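Local coordinates for sulfur oxygenase/reductase (Halothiobacillus neapolitanus, PDB 6QPA), which probably oxidises and disproportionates elemental sulfur at a mononuclear iron site, at residues 181-186 and 255-260. Sequence-based numbering, arbitrary orientation.
Sequences ETLEWM and VHIEWE
Segment 181-186 of helix 172-189, carrying L183 and M186, runs parallel (2°) to segment 255-259 of strand 251-259, carrying V255, I257 and W259, the axes of these short segments 11.2 Å apart at closest. No hydrogen bond joins the two; the contact is buried and apolar. L183 forks between two strand residues: its CD1 meets V255 CG1 tip to tip at 3.9 Å, while its CD2 lies 3.6 Å from I257 CD1. With V255 CG1 anti to the backbone N (chi1 174°), this methyl is the branch that reaches the leucine. M186 bends at chi3 (63°) and sets its CE methyl against the rim of the W259 indole, close to the ring plane and 3.4 Å from CZ2. On the strand's other side, H256 points away from the helix, and its NE2 donates a nearly straight bond, lying in its own ring plane, to the anti lone pair of E258 OE1 (2.7 Å); salt bridges to R158 and R309 also hold this carboxylate. Helix 172-189 thus packs on the antiparallel sheet, where strand 251-259 lies between strands 159-167 and 193-204; W196, I198 and M193 of the latter extend the apolar layer, and helix 276-287 flanks the helix through T182 and W185.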
ATOM      1  N   GLU A 181      54.877 -17.759  37.020  1.00 30.07           N
ATOM      2  CA  GLU A 181      55.811 -17.682  35.897  1.00 27.99           C
ATOM      3  C   GLU A 181      55.082 -17.424  34.583  1.00 29.32           C
ATOM      4  O   GLU A 181      55.538 -16.622  33.762  1.00 40.40           O
ATOM      5  CB  GLU A 181      56.662 -18.962  35.824  1.00 28.15           C
ATOM      6  CG  GLU A 181      57.768 -18.841  34.776  1.00 40.73           C
ATOM      7  CD  GLU A 181      58.693 -20.059  34.682  1.00 51.20           C
ATOM      8  OE1 GLU A 181      58.518 -21.043  35.447  1.00 53.99           O
ATOM      9  OE2 GLU A 181      59.602 -20.011  33.822  1.00 50.04           O
ATOM     10  N   THR A 182      53.928 -18.076  34.381  1.00 32.22           N
ATOM     11  CA  THR A 182      53.130 -17.856  33.176  1.00 34.75           C
ATOM     12  C   THR A 182      52.737 -16.390  33.038  1.00 38.82           C
ATOM     13  O   THR A 182      52.890 -15.783  31.968  1.00 37.03           O
ATOM     14  CB  THR A 182      51.855 -18.712  33.220  1.00 32.38           C
ATOM     15  OG1 THR A 182      52.187 -20.092  33.352  1.00 30.54           O
ATOM     16  CG2 THR A 182      51.028 -18.522  31.914  1.00 31.34           C
ATOM     17  N   LEU A 183      52.212 -15.810  34.123  1.00 36.68           N
ATOM     18  CA  LEU A 183      51.658 -14.459  34.082  1.00 34.22           C
ATOM     19  C   LEU A 183      52.746 -13.406  33.919  1.00 37.03           C
ATOM     20  O   LEU A 183      52.553 -12.403  33.220  1.00 28.71           O
ATOM     21  CB  LEU A 183      50.835 -14.214  35.352  1.00 31.01           C
ATOM     22  CG  LEU A 183      49.545 -15.031  35.411  1.00 26.08           C
ATOM     23  CD1 LEU A 183      48.962 -15.100  36.816  1.00 25.99           C
ATOM     24  CD2 LEU A 183      48.520 -14.438  34.395  1.00 25.84           C
ATOM     25  N   GLU A 184      53.898 -13.620  34.556  1.00 33.54           N
ATOM     26  CA  GLU A 184      55.021 -12.712  34.385  1.00 37.38           C
ATOM     27  C   GLU A 184      55.532 -12.726  32.950  1.00 39.37           C
ATOM     28  O   GLU A 184      55.938 -11.684  32.420  1.00 38.60           O
ATOM     29  CB  GLU A 184      56.135 -13.094  35.357  1.00 33.57           C
ATOM     30  CG  GLU A 184      55.772 -12.751  36.786  1.00 40.03           C
ATOM     31  CD  GLU A 184      56.844 -13.144  37.789  1.00 44.94           C
ATOM     32  OE1 GLU A 184      57.680 -14.011  37.465  1.00 46.16           O
ATOM     33  OE2 GLU A 184      56.848 -12.578  38.903  1.00 48.50           O
ATOM     34  N   TRP A 185      55.565 -13.907  32.323  1.00 35.75           N
ATOM     35  CA  TRP A 185      55.949 -13.978  30.919  1.00 37.19           C
ATOM     36  C   TRP A 185      54.975 -13.180  30.065  1.00 34.65           C
ATOM     37  O   TRP A 185      55.382 -12.385  29.209  1.00 37.54           O
ATOM     38  CB  TRP A 185      55.999 -15.438  30.464  1.00 36.38           C
ATOM     39  CG  TRP A 185      56.693 -15.719  29.125  1.00 34.21           C
ATOM     40  CD1 TRP A 185      57.958 -16.208  28.960  1.00 36.14           C
ATOM     41  CD2 TRP A 185      56.152 -15.572  27.795  1.00 29.64           C
ATOM     42  NE1 TRP A 185      58.242 -16.376  27.623  1.00 33.53           N
ATOM     43  CE2 TRP A 185      57.156 -15.996  26.884  1.00 36.66           C
ATOM     44  CE3 TRP A 185      54.923 -15.142  27.288  1.00 33.41           C
ATOM     45  CZ2 TRP A 185      56.974 -15.986  25.485  1.00 34.29           C
ATOM     46  CZ3 TRP A 185      54.737 -15.126  25.872  1.00 32.27           C
ATOM     47  CH2 TRP A 185      55.762 -15.565  25.002  1.00 26.87           C
ATOM     48  N   MET A 186      53.677 -13.361  30.314  1.00 33.96           N
ATOM     49  CA  MET A 186      52.661 -12.675  29.520  1.00 33.42           C
ATOM     50  C   MET A 186      52.747 -11.167  29.680  1.00 35.80           C
ATOM     51  O   MET A 186      52.676 -10.433  28.688  1.00 33.01           O
ATOM     52  CB  MET A 186      51.273 -13.180  29.906  1.00 33.88           C
ATOM     53  CG  MET A 186      51.048 -14.628  29.498  1.00 37.29           C
ATOM     54  SD  MET A 186      49.508 -15.367  30.089  1.00 40.11           S
ATOM     55  CE  MET A 186      48.332 -14.354  29.279  1.00 37.32           C
ATOM     56  N   VAL A 255      42.350 -16.786  38.529  1.00 31.45           N
ATOM     57  CA  VAL A 255      43.432 -16.026  37.923  1.00 32.21           C
ATOM     58  C   VAL A 255      42.818 -14.804  37.246  1.00 26.71           C
ATOM     59  O   VAL A 255      42.159 -14.916  36.208  1.00 27.72           O
ATOM     60  CB  VAL A 255      44.237 -16.893  36.948  1.00 31.47           C
ATOM     61  CG1 VAL A 255      45.271 -16.037  36.207  1.00 28.28           C
ATOM     62  CG2 VAL A 255      44.913 -18.044  37.720  1.00 27.78           C
ATOM     63  N   HIS A 256      43.061 -13.630  37.822  1.00 30.53           N
ATOM     64  CA  HIS A 256      42.466 -12.370  37.377  1.00 29.08           C
ATOM     65  C   HIS A 256      43.460 -11.679  36.447  1.00 28.26           C
ATOM     66  O   HIS A 256      44.587 -11.396  36.857  1.00 29.81           O
ATOM     67  CB  HIS A 256      42.134 -11.526  38.609  1.00 24.19           C
ATOM     68  CG  HIS A 256      41.749 -10.102  38.334  1.00 30.71           C
ATOM     69  ND1 HIS A 256      40.537  -9.578  38.729  1.00 30.17           N
ATOM     70  CD2 HIS A 256      42.447  -9.068  37.807  1.00 30.52           C
ATOM     71  CE1 HIS A 256      40.485  -8.297  38.416  1.00 27.71           C
ATOM     72  NE2 HIS A 256      41.637  -7.960  37.863  1.00 33.59           N
ATOM     73  N   ILE A 257      43.078 -11.475  35.185  1.00 29.21           N
ATOM     74  CA  ILE A 257      43.962 -10.837  34.207  1.00 29.24           C
ATOM     75  C   ILE A 257      43.231  -9.685  33.536  1.00 30.62           C
ATOM     76  O   ILE A 257      42.131  -9.863  32.999  1.00 27.69           O
ATOM     77  CB  ILE A 257      44.468 -11.822  33.139  1.00 26.13           C
ATOM     78  CG1 ILE A 257      44.901 -13.149  33.782  1.00 33.34           C
ATOM     79  CG2 ILE A 257      45.626 -11.183  32.379  1.00 28.47           C
ATOM     80  CD1 ILE A 257      45.256 -14.211  32.783  1.00 33.68           C
ATOM     81  N   GLU A 258      43.874  -8.526  33.505  1.00 28.01           N
ATOM     82  CA  GLU A 258      43.315  -7.348  32.874  1.00 26.91           C
ATOM     83  C   GLU A 258      43.997  -7.120  31.537  1.00 31.16           C
ATOM     84  O   GLU A 258      45.209  -7.338  31.391  1.00 28.70           O
ATOM     85  CB  GLU A 258      43.454  -6.119  33.777  1.00 26.82           C
ATOM     86  CG  GLU A 258      42.887  -6.407  35.140  1.00 33.11           C
ATOM     87  CD  GLU A 258      42.640  -5.190  36.012  1.00 33.20           C
ATOM     88  OE1 GLU A 258      41.956  -5.380  37.031  1.00 33.69           O
ATOM     89  OE2 GLU A 258      43.105  -4.069  35.707  1.00 32.06           O
ATOM     90  N   TRP A 259      43.190  -6.727  30.556  1.00 29.34           N
ATOM     91  CA  TRP A 259      43.622  -6.565  29.179  1.00 30.66           C
ATOM     92  C   TRP A 259      43.034  -5.278  28.625  1.00 30.00           C
ATOM     93  O   TRP A 259      41.979  -4.814  29.071  1.00 29.89           O
ATOM     94  CB  TRP A 259      43.169  -7.740  28.303  1.00 21.98           C
ATOM     95  CG  TRP A 259      43.705  -9.075  28.706  1.00 36.24           C
ATOM     96  CD1 TRP A 259      43.122  -9.971  29.552  1.00 36.42           C
ATOM     97  CD2 TRP A 259      44.926  -9.680  28.262  1.00 32.52           C
ATOM     98  NE1 TRP A 259      43.898 -11.097  29.665  1.00 36.99           N
ATOM     99  CE2 TRP A 259      45.015 -10.946  28.884  1.00 40.41           C
ATOM    100  CE3 TRP A 259      45.961  -9.269  27.419  1.00 28.39           C
ATOM    101  CZ2 TRP A 259      46.107 -11.816  28.680  1.00 35.05           C
ATOM    102  CZ3 TRP A 259      47.047 -10.147  27.206  1.00 32.13           C
ATOM    103  CH2 TRP A 259      47.099 -11.405  27.832  1.00 28.27           C
ATOM    104  N   GLU A 260      43.690  -4.748  27.592  1.00 27.55           N
ATOM    105  CA  GLU A 260      43.222  -3.512  26.972  1.00 27.14           C
ATOM    106  C   GLU A 260      41.797  -3.639  26.445  1.00 35.04           C
ATOM    107  O   GLU A 260      41.014  -2.684  26.531  1.00 29.64           O
ATOM    108  CB  GLU A 260      44.157  -3.097  25.840  1.00 32.56           C
ATOM    109  CG  GLU A 260      43.650  -1.871  25.067  1.00 30.14           C
ATOM    110  CD  GLU A 260      44.673  -1.300  24.101  1.00 31.36           C
ATOM    111  OE1 GLU A 260      44.295  -1.024  22.952  1.00 33.61           O
ATOM    112  OE2 GLU A 260      45.846  -1.092  24.497  1.00 29.94           O
TER